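Local structure of copper homeostasis protein CutC (Streptococcus agalactiae, 2BDQ) at residues 82-85 against 86-89; 126-129 against 130-134. The protein probably binds copper ions and takes part in copper homeostasis in the cytoplasm. All coordinates share one frame; numbering follows the deposited sequence.

Contact 1 (82-85 against 86-89)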
# COMPACT_ATOMS: atom_id res chain seq x y z
N ILE A 82 -12.04 7.48 1.88
CA ILE A 82 -13.42 7.03 1.76
C ILE A 82 -14.12 7.79 0.65
O ILE A 82 -14.85 7.20 -0.13
CB ILE A 82 -14.18 7.23 3.09
CG1 ILE A 82 -13.74 6.15 4.08
CG2 ILE A 82 -15.70 7.20 2.86
CD1 ILE A 82 -14.26 6.34 5.47
N LEU A 83 -13.89 9.10 0.57
CA LEU A 83 -14.51 9.92 -0.47
C LEU A 83 -14.12 9.42 -1.85
O LEU A 83 -14.95 9.33 -2.75
CB LEU A 83 -14.08 11.38 -0.30
CG LEU A 83 -14.95 12.42 0.41
CD1 LEU A 83 -16.07 11.80 1.24
CD2 LEU A 83 -14.02 13.26 1.25
N ARG A 84 -12.84 9.10 -2.03
CA ARG A 84 -12.35 8.60 -3.30
C ARG A 84 -12.95 7.21 -3.57
O ARG A 84 -13.40 6.93 -4.68
CB ARG A 84 -10.82 8.53 -3.28
CG ARG A 84 -10.10 9.75 -3.88
CD ARG A 84 -10.51 11.09 -3.28
NE ARG A 84 -11.79 11.55 -3.81
CZ ARG A 84 -12.42 12.65 -3.41
NH1 ARG A 84 -13.58 12.98 -3.95
NH2 ARG A 84 -11.90 13.42 -2.46
N ALA A 85 -12.96 6.34 -2.57
CA ALA A 85 -13.50 5.00 -2.75
C ALA A 85 -14.94 5.04 -3.25
O ALA A 85 -15.32 4.27 -4.13
CB ALA A 85 -13.43 4.21 -1.45
N VAL A 86 -15.75 5.94 -2.70
CA VAL A 86 -17.14 6.04 -3.14
C VAL A 86 -17.26 6.64 -4.54
O VAL A 86 -18.03 6.16 -5.35
CB VAL A 86 -17.99 6.87 -2.14
CG1 VAL A 86 -17.31 8.18 -1.83
CG2 VAL A 86 -19.37 7.12 -2.72
N GLU A 87 -16.48 7.68 -4.83
CA GLU A 87 -16.57 8.29 -6.16
C GLU A 87 -16.10 7.31 -7.23
O GLU A 87 -16.44 7.46 -8.39
CB GLU A 87 -15.76 9.59 -6.24
CG GLU A 87 -14.26 9.40 -6.39
CD GLU A 87 -13.50 10.71 -6.61
OE1 GLU A 87 -12.31 10.65 -6.96
OE2 GLU A 87 -14.10 11.79 -6.42
N LEU A 88 -15.32 6.31 -6.83
CA LEU A 88 -14.82 5.30 -7.75
C LEU A 88 -15.75 4.08 -7.83
O LEU A 88 -15.37 3.03 -8.35
CB LEU A 88 -13.41 4.86 -7.34
CG LEU A 88 -12.33 5.93 -7.57
CD1 LEU A 88 -10.98 5.47 -7.03
CD2 LEU A 88 -12.23 6.21 -9.07
N GLU A 89 -16.95 4.25 -7.29
CA GLU A 89 -17.99 3.23 -7.30
C GLU A 89 -17.71 1.93 -6.54
O GLU A 89 -18.13 0.86 -6.97
CB GLU A 89 -18.36 2.89 -8.75
CG GLU A 89 -18.86 4.08 -9.57
CD GLU A 89 -19.07 3.74 -11.03
OE1 GLU A 89 -19.94 2.89 -11.34
OE2 GLU A 89 -18.36 4.32 -11.89

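Contact 2 (126-129 against 130-134)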
# COMPACT_ATOMS: atom_id res chain seq x y z
N ALA A 126 -10.24 -6.08 13.54
CA ALA A 126 -10.01 -5.31 14.77
C ALA A 126 -11.03 -5.73 15.82
O ALA A 126 -10.83 -5.52 17.02
CB ALA A 126 -10.13 -3.82 14.50
N PHE A 127 -12.14 -6.32 15.36
CA PHE A 127 -13.19 -6.77 16.26
C PHE A 127 -12.69 -7.79 17.28
O PHE A 127 -13.13 -7.79 18.42
CB PHE A 127 -14.34 -7.39 15.46
CG PHE A 127 -15.56 -7.71 16.29
CD1 PHE A 127 -16.52 -6.73 16.55
CD2 PHE A 127 -15.74 -8.99 16.81
CE1 PHE A 127 -17.63 -7.02 17.34
CE2 PHE A 127 -16.85 -9.28 17.60
CZ PHE A 127 -17.80 -8.30 17.86
N ASP A 128 -11.77 -8.65 16.86
CA ASP A 128 -11.23 -9.68 17.74
C ASP A 128 -10.41 -9.14 18.92
O ASP A 128 -10.22 -9.85 19.91
CB ASP A 128 -10.38 -10.67 16.94
CG ASP A 128 -11.16 -11.39 15.85
OD1 ASP A 128 -12.16 -12.08 16.17
OD2 ASP A 128 -10.79 -11.26 14.66
N VAL A 129 -9.93 -7.90 18.81
CA VAL A 129 -9.13 -7.27 19.88
C VAL A 129 -10.02 -6.87 21.05
O VAL A 129 -9.55 -6.69 22.18
CB VAL A 129 -8.39 -6.00 19.37
CG1 VAL A 129 -7.59 -5.35 20.50
CG2 VAL A 129 -7.47 -6.35 18.21
N ILE A 130 -11.31 -6.70 20.77
CA ILE A 130 -12.28 -6.33 21.79
C ILE A 130 -12.38 -7.44 22.85
O ILE A 130 -12.43 -8.63 22.52
CB ILE A 130 -13.67 -6.11 21.14
CG1 ILE A 130 -13.56 -4.99 20.09
CG2 ILE A 130 -14.71 -5.76 22.19
CD1 ILE A 130 -14.85 -4.66 19.40
N PRO A 131 -12.35 -7.07 24.14
CA PRO A 131 -12.45 -8.12 25.17
C PRO A 131 -13.71 -8.94 24.96
O PRO A 131 -14.80 -8.38 24.78
CB PRO A 131 -12.45 -7.32 26.48
CG PRO A 131 -12.91 -5.95 26.08
CD PRO A 131 -12.24 -5.74 24.75
N LYS A 132 -13.55 -10.26 24.95
CA LYS A 132 -14.65 -11.20 24.72
C LYS A 132 -15.93 -10.90 25.50
O LYS A 132 -17.02 -11.28 25.07
CB LYS A 132 -14.20 -12.65 25.00
CG LYS A 132 -12.93 -13.07 24.24
CD LYS A 132 -13.02 -12.80 22.73
CE LYS A 132 -11.66 -12.92 22.02
NZ LYS A 132 -11.71 -12.56 20.55
N SER A 133 -15.81 -10.22 26.63
CA SER A 133 -16.99 -9.90 27.42
C SER A 133 -17.76 -8.73 26.82
O SER A 133 -18.98 -8.69 26.92
CB SER A 133 -16.59 -9.57 28.87
OG SER A 133 -15.80 -8.40 28.94
N ASP A 134 -17.05 -7.80 26.18
CA ASP A 134 -17.68 -6.63 25.56
C ASP A 134 -17.96 -6.85 24.08
O ASP A 134 -18.35 -5.93 23.36
CB ASP A 134 -16.78 -5.39 25.70
CG ASP A 134 -16.37 -5.13 27.13
OD1 ASP A 134 -15.60 -5.93 27.69
OD2 ASP A 134 -16.82 -4.11 27.71

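Contact 1 (82-85 against 86-89)
Arg84 and Glu87 form a salt bridge along the last turn of helix 72-87. Arg84 NH1 donates to Glu87 OE2 at 2.8 Å. A second, weak bond runs from Arg84 NE to Glu87 OE1 at 3.3 Å. The carboxylate lies at the guanidinium edge, but the two planes are turned 58° apart. NH1 meets OE2 from above the carboxylate plane. The Arg84 chain bends at chi2 (54°) and chi3 (-78°), which folds its end back toward Glu87. Leu83 CB lies over one guanidinium face. Arg84 NH2 has a salt bridge to Glu80, one turn earlier, and Glu87 OE1 also bonds Tyr40 OH.

In the backbone, Val86 N donates to Ile82 O at 3.0 Å, and Leu88 N to Arg84 O at 2.9 Å. The helix then ends in a Schellman motif. Glu89, with positive phi, is its C-prime residue. Glu89 N bonds Val86 O at 2.9 Å, and Ser90 N turns back to Ala85 O.

Leu88 CG rests 3.2 Å from Arg84 O, and its side chain packs on helix 40-52. On the inner side, Ile82 and Ala85 meet Leu93 of strand 92-95. Glu80 and Glu87 engage different nitrogens of one guanidinium, which would limit its rotation and probably offset its charge.

Contact 2 (126-129 against 130-134)
Phe127 and Ile130 meet with their side chains crossing at a slant. The Ile130 CD1 methyl approaches the ring obliquely, 3.9 Å from Phe127 CD1. Phe127 CG is anti to its own backbone N (chi1 -172°), which sets the ring beside its own carbonyl carbon, on the side where Ile130 comes in. Ile130 extends beside the Phe127 carbonyl, with CG1 3.3 Å from Phe127 O. The same oxygen accepts a bond from Ile130 N at 3.2 Å, with the N-H above the carbonyl plane. Residues 126-129 have helical backbone angles, and Val129 N bonds Ala126 O at 3.1 Å.

This short turn follows strand 121-123 of the TIM barrel and leads through Pro131 to helix 135-144. The Phe127 ring packs between that helix and strand 149-152, touching Ile139, Ile150 and Leu152.

On another side of the turn, Lys132 bends at chi2 (-51°) and then runs extended back to the chain. Its NZ hydrogen-bonds Asp128 O at 3.2 Å, in the carbonyl plane and on a lone pair, and has a weak second bond to Gln135 OE1. The Asp128 carboxylate is directed elsewhere: OD1 accepts from Gly154 N and OD2 from His153 N. Asp128 OD1 and Lys132 NZ are 4.4 Å apart, too far for a salt bridge.

In the fold
The chain runs through an eight-stranded parallel barrel, and the two contacts come in series. Contact 1 is met first. It finishes helix 72-87 in the beta-alpha-beta unit of strand 56-60, helix 72-87 and strand 92-95, and turns the chain toward strand 92-95. Helix 106-116 and strand 121-123 follow. Contact 2 then closes a turn within the loop between strand 121-123 and helix 135-144. Neither contact nests in the other, and they do not cross. The centres of contact 1 and contact 2 are about 29 Å apart, on opposite sides of the chain's centre. Contact 1 ends a helix ahead of a strand. Contact 2 leaves a strand ahead of a helix.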